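Local atomic coordinates of CD8 alpha antigen (Sus scrofa, PDB entry 5EDX), a protein that probably acts as a homodimeric T-cell co-receptor whose immunoglobulin V-set domains engage MHC class I molecules. Residues A[8-14]-A[107-113]; A[18-24]-A[75-81]; A[50-54]-A[68-72]. The contacts are given in a common frame with arbitrary orientation. Where two conformers were deposited one is given. Residues are numbered along the deposited sequence.

Interaction 1 of 3, residues A[8-14]-A[107-113]; sequences EMVQASL and FMSVFLP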
loop_
_atom_site.group_PDB
_atom_site.type_symbol
_atom_site.label_atom_id
_atom_site.label_comp_id
_atom_site.label_asym_id
_atom_site.label_seq_id
_atom_site.Cartn_x
_atom_site.Cartn_y
_atom_site.Cartn_z
ATOM N N GLU A 8 -3.768 9.793 -15.090
ATOM C CA GLU A 8 -3.167 9.784 -13.761
ATOM C C GLU A 8 -3.257 11.124 -13.041
ATOM O O GLU A 8 -2.975 11.202 -11.845
ATOM C CB GLU A 8 -1.699 9.340 -13.833
ATOM C CG GLU A 8 -0.797 10.282 -14.630
ATOM C CD GLU A 8 0.680 10.150 -14.272
ATOM O OE1 GLU A 8 1.375 11.188 -14.231
ATOM O OE2 GLU A 8 1.144 9.016 -14.024
ATOM N N MET A 9 -3.635 12.177 -13.761
ATOM C CA MET A 9 -3.733 13.498 -13.140
ATOM C C MET A 9 -5.117 14.109 -13.364
ATOM O O MET A 9 -5.507 14.394 -14.497
ATOM C CB MET A 9 -2.628 14.426 -13.657
ATOM C CG MET A 9 -2.273 15.549 -12.691
ATOM S SD MET A 9 -0.760 15.257 -11.745
ATOM C CE MET A 9 -0.648 13.466 -11.775
ATOM N N VAL A 10 -5.856 14.298 -12.274
ATOM C CA VAL A 10 -7.234 14.755 -12.351
ATOM C C VAL A 10 -7.438 16.022 -11.525
ATOM O O VAL A 10 -6.966 16.115 -10.390
ATOM C CB VAL A 10 -8.203 13.657 -11.846
ATOM C CG1 VAL A 10 -9.636 14.157 -11.859
ATOM C CG2 VAL A 10 -8.055 12.384 -12.684
ATOM N N GLN A 11 -8.126 17.002 -12.105
ATOM C CA GLN A 11 -8.542 18.188 -11.366
ATOM C C GLN A 11 -10.048 18.160 -11.180
ATOM O O GLN A 11 -10.794 17.929 -12.133
ATOM C CB GLN A 11 -8.150 19.467 -12.103
ATOM C CG GLN A 11 -6.660 19.722 -12.204
ATOM C CD GLN A 11 -6.355 21.094 -12.776
ATOM O OE1 GLN A 11 -6.820 22.113 -12.259
ATOM N NE2 GLN A 11 -5.573 21.128 -13.852
ATOM N N ALA A 12 -10.498 18.393 -9.953
ATOM C CA ALA A 12 -11.924 18.364 -9.652
ATOM C C ALA A 12 -12.288 19.515 -8.736
ATOM O O ALA A 12 -11.531 19.853 -7.834
ATOM C CB ALA A 12 -12.297 17.046 -9.000
ATOM N N SER A 13 -13.454 20.112 -8.958
ATOM C CA SER A 13 -13.927 21.173 -8.076
ATOM C C SER A 13 -14.862 20.577 -7.032
ATOM O O SER A 13 -15.345 19.451 -7.194
ATOM C CB SER A 13 -14.622 22.279 -8.875
ATOM O OG SER A 13 -15.679 21.755 -9.655
ATOM N N LEU A 14 -15.107 21.315 -5.955
ATOM C CA LEU A 14 -15.976 20.820 -4.895
ATOM C C LEU A 14 -17.342 20.419 -5.447
ATOM O O LEU A 14 -17.936 21.152 -6.244
ATOM C CB LEU A 14 -16.139 21.874 -3.791
ATOM C CG LEU A 14 -14.900 22.226 -2.969
ATOM C CD1 LEU A 14 -15.223 23.368 -2.003
ATOM C CD2 LEU A 14 -14.385 21.015 -2.213
ATOM N N PHE A 107 -0.327 5.815 -9.134
ATOM C CA PHE A 107 -1.212 6.766 -8.475
ATOM C C PHE A 107 -2.076 7.509 -9.489
ATOM O O PHE A 107 -1.600 7.916 -10.550
ATOM C CB PHE A 107 -0.384 7.802 -7.707
ATOM C CG PHE A 107 0.039 7.364 -6.332
ATOM C CD1 PHE A 107 -0.204 6.076 -5.884
ATOM C CD2 PHE A 107 0.679 8.257 -5.479
ATOM C CE1 PHE A 107 0.185 5.686 -4.616
ATOM C CE2 PHE A 107 1.068 7.872 -4.211
ATOM C CZ PHE A 107 0.819 6.592 -3.774
ATOM N N MET A 108 -3.346 7.689 -9.153
ATOM C CA MET A 108 -4.190 8.656 -9.836
ATOM C C MET A 108 -4.386 9.796 -8.844
ATOM O O MET A 108 -5.011 9.616 -7.802
ATOM C CB MET A 108 -5.523 8.021 -10.229
ATOM C CG MET A 108 -5.416 7.086 -11.447
ATOM S SD MET A 108 -6.659 5.776 -11.538
ATOM C CE MET A 108 -6.070 4.672 -10.264
ATOM N N SER A 109 -3.817 10.956 -9.148
ATOM C CA SER A 109 -3.926 12.092 -8.245
ATOM C C SER A 109 -5.192 12.871 -8.557
ATOM O O SER A 109 -5.529 13.096 -9.720
ATOM C CB SER A 109 -2.695 13.000 -8.339
ATOM O OG SER A 109 -2.626 13.635 -9.601
ATOM N N VAL A 110 -5.909 13.257 -7.512
ATOM C CA VAL A 110 -7.102 14.065 -7.676
ATOM C C VAL A 110 -6.994 15.261 -6.737
ATOM O O VAL A 110 -6.947 15.094 -5.521
ATOM C CB VAL A 110 -8.376 13.267 -7.357
ATOM C CG1 VAL A 110 -9.596 14.044 -7.797
ATOM C CG2 VAL A 110 -8.333 11.898 -8.046
ATOM N N PHE A 111 -6.928 16.461 -7.308
ATOM C CA PHE A 111 -6.747 17.678 -6.516
ATOM C C PHE A 111 -7.647 18.805 -7.017
ATOM O O PHE A 111 -8.018 18.843 -8.189
ATOM C CB PHE A 111 -5.280 18.139 -6.556
ATOM C CG PHE A 111 -4.362 17.327 -5.680
ATOM C CD1 PHE A 111 -4.164 17.674 -4.356
ATOM C CD2 PHE A 111 -3.712 16.206 -6.178
ATOM C CE1 PHE A 111 -3.330 16.931 -3.539
ATOM C CE2 PHE A 111 -2.877 15.457 -5.370
ATOM C CZ PHE A 111 -2.683 15.818 -4.048
ATOM N N LEU A 112 -8.010 19.702 -6.105
ATOM C CA LEU A 112 -8.697 20.941 -6.441
ATOM C C LEU A 112 -7.799 21.797 -7.333
ATOM O O LEU A 112 -6.569 21.694 -7.274
ATOM C CB LEU A 112 -8.998 21.713 -5.154
ATOM C CG LEU A 112 -10.376 21.838 -4.487
ATOM C CD1 LEU A 112 -11.366 20.766 -4.889
ATOM C CD2 LEU A 112 -10.225 21.907 -2.959
ATOM N N PRO A 113 -8.407 22.644 -8.172
ATOM C CA PRO A 113 -7.614 23.629 -8.912
ATOM C C PRO A 113 -6.956 24.587 -7.928
ATOM O O PRO A 113 -7.562 24.914 -6.908
ATOM C CB PRO A 113 -8.666 24.367 -9.748
ATOM C CG PRO A 113 -9.807 23.408 -9.862
ATOM C CD PRO A 113 -9.830 22.675 -8.553
HETATM O O HOH W 1 1.024 8.338 -11.373
HETATM O O HOH W 2 -4.037 15.981 -9.901
#
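Val10 and Val110 form the apolar centre. They share a face of the sheet, CG1 of Val10 lying 4.1 Å from CG1 of Val110. Ala12 CB extends the patch, 4.2 Å from Val110 CG1, and Val18 of the facing sheet packs on Val10 and Ala12. Further on, Leu14 CD2 meets Leu112 CD1 at 4.0 Å.

The backbones hold this patch in parallel register: the axes of strands 9-11 and 108-111 approach to 4.8 Å at 18°. Four hydrogen bonds alternate in direction: Ser109 N to Glu8 O (2.8 Å), Val10 N to Ser109 O (2.8 Å), Phe111 N to Val10 O (3.1 Å) and Ala12 N to Phe111 O (3.1 Å). Past the last, Leu112 CA lies 3.3 Å from Ala12 O, a carbonyl with no conventional polar partner in the model.

On the opposite face, with Met9 and Gln11, a water donates to Val10 O (3.0 Å) and hydrogen-bonds Ser109 OG (2.8 Å). At the N-terminal edge another water sits 2.7 Å from Glu8 OE2 and 2.8 Å from Phe107 O. With no salt bridge, main-chain bonds set the register and small apolar side chains pack on the inner face, as in V-domain A'-G pairs.

Interaction 2 of 3, residues A[18-24]-A[75-81]; sequences VKLRCEV and DNFYLIL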
loop_
_atom_site.group_PDB
_atom_site.type_symbol
_atom_site.label_atom_id
_atom_site.label_comp_id
_atom_site.label_asym_id
_atom_site.label_seq_id
_atom_site.Cartn_x
_atom_site.Cartn_y
_atom_site.Cartn_z
ATOM N N VAL A 18 -16.202 12.443 -9.705
ATOM C CA VAL A 18 -14.965 11.963 -10.315
ATOM C C VAL A 18 -15.009 10.442 -10.428
ATOM O O VAL A 18 -15.339 9.757 -9.464
ATOM C CB VAL A 18 -13.735 12.381 -9.474
ATOM C CG1 VAL A 18 -12.455 11.798 -10.047
ATOM C CG2 VAL A 18 -13.637 13.894 -9.399
ATOM N N LYS A 19 -14.686 9.915 -11.606
ATOM C CA LYS A 19 -14.694 8.468 -11.812
ATOM C C LYS A 19 -13.314 7.986 -12.251
ATOM O O LYS A 19 -12.773 8.456 -13.256
ATOM C CB LYS A 19 -15.756 8.080 -12.843
ATOM C CG LYS A 19 -15.839 6.583 -13.130
ATOM C CD LYS A 19 -17.146 6.268 -13.843
ATOM C CE LYS A 19 -17.334 4.775 -14.031
ATOM N NZ LYS A 19 -18.700 4.477 -14.551
ATOM N N LEU A 20 -12.744 7.064 -11.480
ATOM C CA LEU A 20 -11.414 6.531 -11.750
ATOM C C LEU A 20 -11.507 5.080 -12.201
ATOM O O LEU A 20 -12.421 4.369 -11.796
ATOM C CB LEU A 20 -10.562 6.596 -10.485
ATOM C CG LEU A 20 -10.475 7.950 -9.781
ATOM C CD1 LEU A 20 -9.620 7.813 -8.517
ATOM C CD2 LEU A 20 -9.917 9.022 -10.711
ATOM N N ARG A 21 -10.559 4.639 -13.023
ATOM C CA ARG A 21 -10.572 3.269 -13.529
ATOM C C ARG A 21 -9.201 2.609 -13.419
ATOM O O ARG A 21 -8.178 3.224 -13.738
ATOM C CB ARG A 21 -11.020 3.257 -14.994
ATOM C CG ARG A 21 -11.232 1.856 -15.573
ATOM C CD ARG A 21 -11.524 1.920 -17.071
ATOM N NE ARG A 21 -10.362 2.402 -17.808
ATOM C CZ ARG A 21 -10.266 3.607 -18.360
ATOM N NH1 ARG A 21 -9.156 3.951 -19.000
ATOM N NH2 ARG A 21 -11.279 4.462 -18.282
ATOM N N CYS A 22 -9.179 1.364 -12.952
ATOM C CA CYS A 22 -8.000 0.523 -13.126
ATOM C C CYS A 22 -8.421 -0.795 -13.754
ATOM O O CYS A 22 -9.326 -1.460 -13.265
ATOM C CB CYS A 22 -7.217 0.313 -11.817
ATOM S SG CYS A 22 -7.992 -0.691 -10.519
ATOM N N GLU A 23 -7.780 -1.137 -14.864
ATOM C CA GLU A 23 -8.019 -2.408 -15.531
ATOM C C GLU A 23 -6.907 -3.358 -15.137
ATOM O O GLU A 23 -5.731 -3.015 -15.222
ATOM C CB GLU A 23 -8.058 -2.234 -17.059
ATOM C CG GLU A 23 -8.331 -3.543 -17.814
ATOM C CD GLU A 23 -8.324 -3.391 -19.334
ATOM O OE1 GLU A 23 -8.650 -4.378 -20.026
ATOM O OE2 GLU A 23 -7.991 -2.303 -19.842
ATOM N N VAL A 24 -7.278 -4.543 -14.669
ATOM C CA VAL A 24 -6.299 -5.584 -14.411
ATOM C C VAL A 24 -6.245 -6.460 -15.652
ATOM O O VAL A 24 -7.203 -7.169 -15.955
ATOM C CB VAL A 24 -6.682 -6.433 -13.191
ATOM C CG1 VAL A 24 -5.693 -7.589 -13.010
ATOM C CG2 VAL A 24 -6.739 -5.563 -11.944
ATOM N N ASP A 75 -13.033 -6.851 -16.610
ATOM C CA ASP A 75 -11.708 -6.715 -16.007
ATOM C C ASP A 75 -11.419 -5.280 -15.568
ATOM O O ASP A 75 -10.288 -4.950 -15.214
ATOM C CB ASP A 75 -10.613 -7.204 -16.962
ATOM C CG ASP A 75 -10.515 -6.369 -18.227
ATOM O OD1 ASP A 75 -9.493 -6.485 -18.935
ATOM O OD2 ASP A 75 -11.455 -5.601 -18.523
ATOM N N ASN A 76 -12.443 -4.437 -15.591
ATOM C CA ASN A 76 -12.302 -3.048 -15.154
ATOM C C ASN A 76 -12.843 -2.816 -13.752
ATOM O O ASN A 76 -13.934 -3.270 -13.416
ATOM C CB ASN A 76 -13.025 -2.117 -16.118
ATOM C CG ASN A 76 -12.423 -2.134 -17.499
ATOM O OD1 ASN A 76 -11.255 -1.798 -17.678
ATOM N ND2 ASN A 76 -13.221 -2.525 -18.489
ATOM N N PHE A 77 -12.077 -2.089 -12.944
ATOM C CA PHE A 77 -12.508 -1.700 -11.610
ATOM C C PHE A 77 -12.637 -0.181 -11.553
ATOM O O PHE A 77 -11.801 0.541 -12.091
ATOM C CB PHE A 77 -11.514 -2.205 -10.561
ATOM C CG PHE A 77 -11.379 -3.701 -10.534
ATOM C CD1 PHE A 77 -10.493 -4.349 -11.383
ATOM C CD2 PHE A 77 -12.161 -4.463 -9.678
ATOM C CE1 PHE A 77 -10.380 -5.736 -11.368
ATOM C CE2 PHE A 77 -12.053 -5.836 -9.646
ATOM C CZ PHE A 77 -11.162 -6.481 -10.496
ATOM N N TYR A 78 -13.697 0.302 -10.917
ATOM C CA TYR A 78 -13.970 1.729 -10.889
ATOM C C TYR A 78 -14.136 2.229 -9.471
ATOM O O TYR A 78 -14.618 1.503 -8.603
ATOM C CB TYR A 78 -15.247 2.041 -11.672
ATOM C CG TYR A 78 -15.157 1.694 -13.136
ATOM C CD1 TYR A 78 -14.700 2.621 -14.060
ATOM C CD2 TYR A 78 -15.526 0.438 -13.592
ATOM C CE1 TYR A 78 -14.614 2.305 -15.413
ATOM C CE2 TYR A 78 -15.447 0.112 -14.943
ATOM C CZ TYR A 78 -14.991 1.051 -15.843
ATOM O OH TYR A 78 -14.907 0.727 -17.183
ATOM N N LEU A 79 -13.737 3.479 -9.254
ATOM C CA LEU A 79 -14.005 4.179 -8.003
ATOM C C LEU A 79 -14.702 5.475 -8.368
ATOM O O LEU A 79 -14.275 6.177 -9.283
ATOM C CB LEU A 79 -12.701 4.496 -7.274
ATOM C CG LEU A 79 -12.865 5.037 -5.853
ATOM C CD1 LEU A 79 -13.282 3.924 -4.909
ATOM C CD2 LEU A 79 -11.581 5.688 -5.370
ATOM N N ILE A 80 -15.777 5.796 -7.659
ATOM C CA ILE A 80 -16.505 7.018 -7.946
ATOM C C ILE A 80 -16.513 7.912 -6.718
ATOM O O ILE A 80 -16.971 7.510 -5.657
ATOM C CB ILE A 80 -17.955 6.732 -8.367
ATOM C CG1 ILE A 80 -17.990 5.945 -9.684
ATOM C CG2 ILE A 80 -18.719 8.042 -8.521
ATOM C CD1 ILE A 80 -17.919 4.455 -9.502
ATOM N N LEU A 81 -15.973 9.116 -6.863
ATOM C CA LEU A 81 -16.073 10.129 -5.824
ATOM C C LEU A 81 -17.285 10.968 -6.219
ATOM O O LEU A 81 -17.214 11.784 -7.138
ATOM C CB LEU A 81 -14.805 10.979 -5.783
ATOM C CG LEU A 81 -13.471 10.222 -5.781
ATOM C CD1 LEU A 81 -12.304 11.197 -5.841
ATOM C CD2 LEU A 81 -13.349 9.306 -4.567
HETATM O O HOH W 3 -14.393 3.341 -18.875
HETATM O O HOH W 4 -10.923 -0.464 -20.010
#
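This is the B-E strand pair of an immunoglobulin V-type sandwich. Strands 18-24 and 76-81 run antiparallel, their axes 4.7 Å apart at closest and at 158° to each other. Val18-Leu81, Leu20-Leu79 and Cys22-Phe77 are hydrogen-bonded pairs, each joined by two N-H...O bonds, for instance Leu20 N to Leu79 O at 2.8 Å and Leu79 N to Leu20 O at 3.0 Å; Val24 N adds a bond to Asp75 O at 3.1 Å.

Side chains of these paired residues enter the core. Leu20 and Leu81 share the m,t rotamer, whereas Leu79 is t,p, and its CD2 lies 4.3 Å from Leu20 CD1. Cys22 takes chi1 p and is disulfide-bonded to Cys94, the bridge that pins the two sheets together in this fold. Phe77, with chi1 m, sets its CB 3.8 Å from Cys22 SG, while its ring reaches Val24, whose CG2 is 3.7 Å from Phe77 CE1.

The outer face carries Lys19, Arg21, Glu23, Asn76, Tyr78 and Ile80. The m rotamer of Tyr78 turns its ring toward strand 18-24, where the aliphatic part of Arg21 meets it, CG lying 3.4 Å from Tyr78 CE1. Lys19 is fully extended, all four chi angles t, which carries NZ over the ring face in a cation-pi contact, 4.8 Å from the centroid and 22° off the normal; this amine also hydrogen-bonds Tyr71, whose ring stacks on Tyr78. Glu23, equally extended, brings two acids together at the strand end: its OE1 lies only 2.5 Å from Asp75 OD1, so short between two acids that one of them is probably protonated.

Interaction 3 of 3, residues A[50-54]-A[68-72]; sequences MYLSK and ISGYK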
loop_
_atom_site.group_PDB
_atom_site.type_symbol
_atom_site.label_atom_id
_atom_site.label_comp_id
_atom_site.label_asym_id
_atom_site.label_seq_id
_atom_site.Cartn_x
_atom_site.Cartn_y
_atom_site.Cartn_z
ATOM N N MET A 50 -11.973 -0.308 -0.413
ATOM C CA MET A 50 -12.833 -1.462 -0.681
ATOM C C MET A 50 -12.128 -2.552 -1.464
ATOM O O MET A 50 -11.120 -2.310 -2.132
ATOM C CB MET A 50 -14.078 -1.030 -1.452
ATOM C CG MET A 50 -13.773 -0.542 -2.853
ATOM S SD MET A 50 -15.177 0.286 -3.629
ATOM C CE MET A 50 -15.290 1.796 -2.663
ATOM N N TYR A 51 -12.682 -3.754 -1.372
ATOM C CA TYR A 51 -12.199 -4.912 -2.102
ATOM C C TYR A 51 -13.306 -5.282 -3.078
ATOM O O TYR A 51 -14.478 -5.335 -2.700
ATOM C CB TYR A 51 -11.922 -6.047 -1.116
ATOM C CG TYR A 51 -11.698 -7.417 -1.731
ATOM C CD1 TYR A 51 -10.415 -7.883 -1.993
ATOM C CD2 TYR A 51 -12.770 -8.260 -2.010
ATOM C CE1 TYR A 51 -10.205 -9.138 -2.532
ATOM C CE2 TYR A 51 -12.568 -9.522 -2.555
ATOM C CZ TYR A 51 -11.283 -9.953 -2.813
ATOM O OH TYR A 51 -11.071 -11.207 -3.350
ATOM N N LEU A 52 -12.938 -5.500 -4.339
ATOM C CA LEU A 52 -13.906 -5.824 -5.380
ATOM C C LEU A 52 -13.546 -7.133 -6.074
ATOM O O LEU A 52 -12.396 -7.356 -6.437
ATOM C CB LEU A 52 -13.966 -4.706 -6.420
ATOM C CG LEU A 52 -14.368 -3.322 -5.900
ATOM C CD1 LEU A 52 -14.076 -2.261 -6.949
ATOM C CD2 LEU A 52 -15.843 -3.296 -5.493
ATOM N N SER A 53 -14.539 -7.995 -6.249
ATOM C CA SER A 53 -14.353 -9.238 -6.994
ATOM C C SER A 53 -15.714 -9.703 -7.471
ATOM O O SER A 53 -16.736 -9.184 -7.029
ATOM C CB SER A 53 -13.721 -10.317 -6.115
ATOM O OG SER A 53 -14.652 -10.822 -5.168
ATOM N N LYS A 54 -15.730 -10.684 -8.368
ATOM C CA LYS A 54 -16.988 -11.206 -8.882
ATOM C C LYS A 54 -17.920 -11.656 -7.753
ATOM O O LYS A 54 -19.115 -11.362 -7.770
ATOM C CB LYS A 54 -16.711 -12.372 -9.838
ATOM C CG LYS A 54 -17.963 -13.053 -10.366
ATOM C CD LYS A 54 -17.606 -14.173 -11.348
ATOM C CE LYS A 54 -18.851 -14.942 -11.770
ATOM N NZ LYS A 54 -18.536 -16.112 -12.640
ATOM N N ILE A 68 -18.198 7.807 -1.611
ATOM C CA ILE A 68 -17.199 6.979 -2.287
ATOM C C ILE A 68 -17.743 5.578 -2.505
ATOM O O ILE A 68 -18.028 4.865 -1.547
ATOM C CB ILE A 68 -15.898 6.864 -1.467
ATOM C CG1 ILE A 68 -15.286 8.249 -1.244
ATOM C CG2 ILE A 68 -14.911 5.914 -2.167
ATOM C CD1 ILE A 68 -13.979 8.234 -0.481
ATOM N N SER A 69 -17.900 5.185 -3.766
ATOM C CA SER A 69 -18.321 3.818 -4.062
ATOM C C SER A 69 -17.461 3.257 -5.187
ATOM O O SER A 69 -16.629 3.965 -5.755
ATOM C CB SER A 69 -19.802 3.771 -4.439
ATOM O OG SER A 69 -20.028 4.376 -5.701
ATOM N N GLY A 70 -17.649 1.984 -5.506
ATOM C CA GLY A 70 -16.892 1.394 -6.591
ATOM C C GLY A 70 -17.538 0.125 -7.089
ATOM O O GLY A 70 -18.443 -0.408 -6.444
ATOM N N TYR A 71 -17.076 -0.362 -8.236
ATOM C CA TYR A 71 -17.654 -1.570 -8.813
ATOM C C TYR A 71 -16.711 -2.245 -9.793
ATOM O O TYR A 71 -15.750 -1.645 -10.265
ATOM C CB TYR A 71 -19.000 -1.261 -9.483
ATOM C CG TYR A 71 -18.930 -0.449 -10.760
ATOM C CD1 TYR A 71 -18.793 -1.073 -11.998
ATOM C CD2 TYR A 71 -19.026 0.940 -10.736
ATOM C CE1 TYR A 71 -18.745 -0.343 -13.170
ATOM C CE2 TYR A 71 -18.978 1.686 -11.914
ATOM C CZ TYR A 71 -18.840 1.031 -13.127
ATOM O OH TYR A 71 -18.795 1.743 -14.305
ATOM N N LYS A 72 -17.006 -3.504 -10.081
ATOM C CA LYS A 72 -16.271 -4.269 -11.076
ATOM C C LYS A 72 -17.176 -4.530 -12.270
ATOM O O LYS A 72 -18.344 -4.890 -12.104
ATOM C CB LYS A 72 -15.820 -5.599 -10.463
ATOM C CG LYS A 72 -15.136 -6.570 -11.434
ATOM C CD LYS A 72 -14.866 -7.910 -10.744
ATOM C CE LYS A 72 -13.990 -8.826 -11.603
ATOM N NZ LYS A 72 -14.703 -9.269 -12.833
#
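Ile68 opens the contact: its CG2 lies 4.2 Å from Met50 CE. Ser69 directs its side chain away and offers its backbone instead, with C 3.6 Å from Met50 CE. At Gly70 the approach is tightest, Met50 SD lying 3.5 Å from Gly70 N; an ideal CB built on this residue would fall 2.7 Å from that sulfur, a clash, so the thioether occupies the place a side chain would need. Chi1 p and chi2 t of Met50 bring it there. Leu52 covers the next peptides, CD2 being 4.0 Å from Gly70 O and CD1 3.8 Å from Tyr71 O. Tyr71 itself points away, to stack on Tyr78. Lys72 points toward the other segment, its CD 3.8 Å from both Ser53 C and Lys54 N, and its amine continues to Asn74 O.

No hydrogen bond crosses the segments. The axes of strands 50-52 and 68-72 run nearly parallel (16°) but 7.6 Å apart, too far for sheet pairing, and each strand bonds within its own sheet, Met50 to Trp35 and Ser69 to Ile80. Side chains closing the gap between strands of different sheets describe the C'-D edge of an immunoglobulin V-type beta-sandwich.

Overall arrangement
From the N terminus the chain lays down 8-14, 18-24 and 50-54 in turn, then meets their partners in reverse order. Residues 68-72 return to 50-54 and close the short inner loop of interaction 3; 75-81 then closes interaction 2 on 18-24, and 107-113 closes interaction 1 almost at the C terminus. The three loops nest, and none cross. Interactions 1 and 2 touch across the sandwich, where Val18 CG2 is 3.4 Å from Ala12 CB. Strand 68-73 neighbours 76-81 in the four-stranded sheet, while 50-54 belongs to the facing sheet, so interaction 3 spans the two. Interactions 1 and 3 do not touch (nearest atoms about 10 Å) and lie on opposite sides of the domain centre.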